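PDB 4UHQ: large component of pyocin AP41 from Pseudomonas aeruginosa, which probably acts as an antibacterial endonuclease, the part present here being the DNase domain of a bacteriocin in the colicin/pyocin nuclease family. Local coordinates for residues A[4-9]-A[109-114]; A[97-102]-A[113-118]. One frame throughout, in Å; residues are numbered along the deposited sequence.

Overall arrangement
The two contacts share Asn113 and Leu114, and their centres lie 11 Å apart. Contact 1 comes first along the chain. It joins the N-terminal residues 4-9 to the loop 109-114, which leads into strand 114-117. Contact 2 pairs that strand with strand 95-98, the strand that precedes the loop. The segment 109-118 therefore faces the chain's N-terminal end first and the metal site next. Strand 114-117 is the middle strand of a three-stranded antiparallel sheet, with 27-28 and 95-98 at its sides. Contact 2 is buried and carries His97, a nickel ligand. Contact 1 is partly buried and lies further from the metal. Contact 1 ties the N-terminal segment to the HNH nuclease region, and contact 2 joins two strands within that region.

Contact 1: A[4-9]-A[109-114]; sequences GVATGN and YNIDNL
Tyr109 CG stands anti to its own carbonyl carbon (chi1 -59°), which carries the ring along to Gly4. The same choice of first torsion at Asp112 turns its carboxylate toward the backbone of Asn9. Between these two ends the segments run side by side, their directions 18° apart. Thr7 and Asn110 form a single backbone bridge. Thr7 N donates to Tyr109 O at 3.1 Å. Ile111 N returns a short, nearly straight bond to Thr7 O, 2.7 Å long. Thr7 is thus gripped through both its N-H and its carbonyl.

At the first end, Tyr109 CE2 comes within 3.4 Å of Gly4 N, and the backbone of Gly4 meets the ring obliquely. Ala6 CB packs on Tyr109 CB at 4.2 Å and also reaches the CD1 tip of Ile111. In the middle, the side chains of Thr7 and Asn110 cross at about a right angle, with Thr7 OG1 3.4 Å from Asn110 CA. Asn110 OD1 accepts from Asp112 N at 2.8 Å and closes an Asx turn where the 3-10 segment 111-112 begins. At the far end, Asn9 N donates to Asp112 OD2 at 3.0 Å, meeting it from above the carboxylate plane. Its second bond, to Asp112 OD1, is weak. Gly8 brings its bare CA to 3.2 Å from Asp112 OD2, so the segments close up tightly here.

Asp112 OD1 also accepts from Gly10 N, and Tyr109 OH bonds to Glu2 O. Helix 45-57 packs against both segments, Phe48 on Ala6 and Trp45 on Tyr109. Ile111 packs on Ala34 and Leu37 of helix 31-37, while strand 4-5 pairs antiparallel with strand 41-42.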
# COMPACT_ATOMS: atom_id res chain seq x y z
N GLY A 4 16.21 -1.75 -6.42
CA GLY A 4 16.56 -2.38 -5.17
C GLY A 4 15.86 -3.71 -5.01
O GLY A 4 15.19 -4.17 -5.92
N VAL A 5 16.07 -4.33 -3.85
CA VAL A 5 15.53 -5.63 -3.50
C VAL A 5 14.53 -5.47 -2.36
O VAL A 5 14.79 -4.73 -1.39
CB VAL A 5 16.64 -6.59 -3.09
CG1 VAL A 5 16.07 -7.93 -2.61
CG2 VAL A 5 17.58 -6.80 -4.27
N ALA A 6 13.37 -6.10 -2.48
CA ALA A 6 12.41 -5.95 -1.42
C ALA A 6 12.78 -6.83 -0.24
O ALA A 6 13.33 -7.93 -0.37
CB ALA A 6 10.96 -6.30 -1.93
N THR A 7 12.42 -6.31 0.92
CA THR A 7 12.69 -6.98 2.17
C THR A 7 11.45 -6.88 3.01
O THR A 7 10.51 -6.16 2.65
CB THR A 7 13.86 -6.34 2.92
OG1 THR A 7 13.56 -4.96 3.19
CG2 THR A 7 15.13 -6.40 2.06
N GLY A 8 11.43 -7.61 4.12
CA GLY A 8 10.35 -7.47 5.08
C GLY A 8 9.28 -8.54 4.96
O GLY A 8 9.14 -9.22 3.95
N ASN A 9 8.48 -8.65 6.02
CA ASN A 9 7.62 -9.81 6.15
C ASN A 9 6.13 -9.54 6.23
O ASN A 9 5.33 -10.48 6.10
CB ASN A 9 8.04 -10.60 7.39
CG ASN A 9 9.48 -11.01 7.31
OD1 ASN A 9 9.93 -11.53 6.29
ND2 ASN A 9 10.23 -10.74 8.37
N TYR A 109 11.89 -0.19 -0.35
CA TYR A 109 11.27 -1.50 -0.69
C TYR A 109 11.19 -2.43 0.50
O TYR A 109 11.02 -3.65 0.35
CB TYR A 109 12.06 -2.20 -1.78
CG TYR A 109 12.21 -1.44 -3.07
CD1 TYR A 109 11.10 -1.21 -3.88
CD2 TYR A 109 13.45 -1.00 -3.51
CE1 TYR A 109 11.24 -0.54 -5.11
CE2 TYR A 109 13.58 -0.32 -4.71
CZ TYR A 109 12.49 -0.10 -5.50
OH TYR A 109 12.63 0.56 -6.70
N ASN A 110 11.29 -1.86 1.70
CA ASN A 110 11.05 -2.65 2.92
C ASN A 110 9.57 -2.71 3.17
O ASN A 110 8.95 -1.73 3.50
CB ASN A 110 11.79 -2.03 4.12
CG ASN A 110 11.58 -2.83 5.38
OD1 ASN A 110 10.76 -3.74 5.43
ND2 ASN A 110 12.37 -2.53 6.42
N ILE A 111 9.01 -3.90 2.99
CA ILE A 111 7.58 -4.08 3.12
C ILE A 111 7.09 -3.77 4.55
O ILE A 111 5.93 -3.34 4.73
CB ILE A 111 7.23 -5.52 2.69
CG1 ILE A 111 7.53 -5.72 1.18
CG2 ILE A 111 5.76 -5.84 3.05
CD1 ILE A 111 7.80 -7.20 0.79
N ASP A 112 7.96 -3.94 5.56
CA ASP A 112 7.58 -3.56 6.91
C ASP A 112 7.58 -2.03 7.14
O ASP A 112 7.07 -1.56 8.16
CB ASP A 112 8.50 -4.28 7.93
CG ASP A 112 8.28 -5.78 7.89
OD1 ASP A 112 7.11 -6.17 7.77
OD2 ASP A 112 9.27 -6.53 7.94
N ASN A 113 8.07 -1.27 6.16
CA ASN A 113 7.93 0.17 6.14
C ASN A 113 6.78 0.64 5.28
O ASN A 113 6.69 1.83 4.94
CB ASN A 113 9.22 0.81 5.61
CG ASN A 113 9.27 2.30 5.92
OD1 ASN A 113 8.84 2.72 6.98
ND2 ASN A 113 9.78 3.09 4.99
N LEU A 114 5.88 -0.27 4.92
CA LEU A 114 4.75 0.13 4.03
C LEU A 114 3.41 -0.06 4.73
O LEU A 114 3.23 -1.04 5.49
CB LEU A 114 4.71 -0.72 2.75
CG LEU A 114 6.01 -0.72 2.00
CD1 LEU A 114 5.87 -1.60 0.75
CD2 LEU A 114 6.48 0.67 1.62

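Contact 2: A[97-102]-A[113-118]; sequences HHVVPL and NLVIVT. With NI (nickel (II) ion), chain E.
Strands 95-98 and 114-117 run antiparallel, with His97 and Val115 as a hydrogen-bonded pair and His98 and Leu114 as a non-hydrogen-bonded pair. His97 N bonds to Val115 O at 2.9 Å, and Val115 N to His97 O at 3.0 Å. The ladder ends with Val99 N on Asn113 O.

Beyond it, the side chain of Asn113 takes over. CG lies anti to the backbone N (chi1 -164°), which sends the amide across to Val100. OD1 accepts from Val100 N at 2.9 Å. ND2 donates to Val100 O at 3.1 Å, in the amide plane and on a carbonyl lone pair. The two bonds fix the rotation of the amide against the backbone of Val100, and ND2 has a further bond to Ala107 O.

On one face of the sheet, Leu114 CD2 sits over the His98 ring, 3.8 Å from its centroid, in a CH-pi contact. His98 NE2 is held by Leu108 O. On the other face, Val115 CG2 touches the edge of the His97 ring, 3.5 Å from CD2. Val117 CG2 packs on His97 CB.

The ring of His97 binds nickel through ND1 at 2.1 Å. A water, His122 and His126 are further ligands, both histidines coming from helix 119-132. Two antiparallel strands and a following helix around one metal form the beta-beta-alpha-metal motif of HNH nucleases.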
# COMPACT_ATOMS: atom_id res chain seq x y z
N HIS A 97 1.99 3.95 1.38
CA HIS A 97 2.74 5.00 2.09
C HIS A 97 3.91 4.39 2.84
O HIS A 97 3.84 3.30 3.43
CB HIS A 97 1.76 5.74 3.04
CG HIS A 97 2.39 6.46 4.21
ND1 HIS A 97 3.10 7.66 4.11
CD2 HIS A 97 2.30 6.19 5.54
CE1 HIS A 97 3.45 8.05 5.32
NE2 HIS A 97 2.98 7.18 6.21
N HIS A 98 5.03 5.11 2.78
CA HIS A 98 6.22 4.74 3.55
C HIS A 98 6.09 5.31 4.95
O HIS A 98 6.07 6.52 5.16
CB HIS A 98 7.48 5.26 2.83
CG HIS A 98 7.76 4.52 1.56
ND1 HIS A 98 7.21 4.86 0.34
CD2 HIS A 98 8.54 3.42 1.35
CE1 HIS A 98 7.61 3.97 -0.57
NE2 HIS A 98 8.41 3.09 0.01
N VAL A 99 5.98 4.41 5.93
CA VAL A 99 5.67 4.75 7.32
C VAL A 99 6.71 5.71 7.89
O VAL A 99 6.35 6.73 8.48
CB VAL A 99 5.60 3.48 8.17
CG1 VAL A 99 5.37 3.80 9.62
CG2 VAL A 99 4.42 2.60 7.70
N VAL A 100 7.99 5.36 7.73
CA VAL A 100 9.07 6.35 7.86
C VAL A 100 9.26 6.89 6.45
O VAL A 100 9.62 6.15 5.52
CB VAL A 100 10.37 5.71 8.35
CG1 VAL A 100 11.47 6.79 8.41
CG2 VAL A 100 10.14 5.06 9.71
N PRO A 101 8.93 8.15 6.24
CA PRO A 101 8.99 8.65 4.87
C PRO A 101 10.37 8.56 4.23
O PRO A 101 11.40 8.58 4.89
CB PRO A 101 8.57 10.11 5.02
CG PRO A 101 7.61 10.05 6.20
CD PRO A 101 8.28 9.11 7.16
N LEU A 102 10.36 8.43 2.90
CA LEU A 102 11.63 8.40 2.18
C LEU A 102 12.47 9.62 2.49
O LEU A 102 13.68 9.58 2.63
CB LEU A 102 11.37 8.26 0.67
CG LEU A 102 10.47 7.07 0.29
CD1 LEU A 102 10.14 7.09 -1.21
CD2 LEU A 102 11.22 5.83 0.62
N ASN A 113 8.07 -1.27 6.16
CA ASN A 113 7.93 0.17 6.14
C ASN A 113 6.78 0.64 5.28
O ASN A 113 6.69 1.83 4.94
CB ASN A 113 9.22 0.81 5.61
CG ASN A 113 9.27 2.30 5.92
OD1 ASN A 113 8.84 2.72 6.98
ND2 ASN A 113 9.78 3.09 4.99
N LEU A 114 5.88 -0.27 4.92
CA LEU A 114 4.75 0.13 4.03
C LEU A 114 3.41 -0.06 4.73
O LEU A 114 3.23 -1.04 5.49
CB LEU A 114 4.71 -0.72 2.75
CG LEU A 114 6.01 -0.72 2.00
CD1 LEU A 114 5.87 -1.60 0.75
CD2 LEU A 114 6.48 0.67 1.62
N VAL A 115 2.50 0.86 4.46
CA VAL A 115 1.08 0.63 4.78
C VAL A 115 0.25 1.00 3.58
O VAL A 115 0.72 1.71 2.67
CB VAL A 115 0.60 1.44 6.00
CG1 VAL A 115 1.24 0.92 7.28
CG2 VAL A 115 0.90 2.97 5.80
N ILE A 116 -1.01 0.53 3.55
CA ILE A 116 -1.95 1.05 2.55
C ILE A 116 -2.85 2.06 3.22
O ILE A 116 -3.29 1.86 4.36
CB ILE A 116 -2.84 -0.05 1.93
CG1 ILE A 116 -1.99 -1.18 1.33
CG2 ILE A 116 -3.74 0.55 0.84
CD1 ILE A 116 -0.90 -0.73 0.32
N VAL A 117 -3.04 3.20 2.54
CA VAL A 117 -3.85 4.32 3.00
C VAL A 117 -4.67 4.85 1.85
O VAL A 117 -4.34 4.67 0.67
CB VAL A 117 -2.98 5.47 3.56
CG1 VAL A 117 -2.46 5.11 4.95
CG2 VAL A 117 -1.80 5.74 2.58
N THR A 118 -5.78 5.50 2.17
CA THR A 118 -6.51 6.22 1.11
C THR A 118 -5.76 7.51 0.78
O THR A 118 -4.93 7.98 1.57
CB THR A 118 -7.94 6.60 1.52
OG1 THR A 118 -7.87 7.42 2.69
CG2 THR A 118 -8.70 5.37 1.83
NI NI E . 3.78 8.86 2.55
O HOH W 1 5.69 8.68 3.53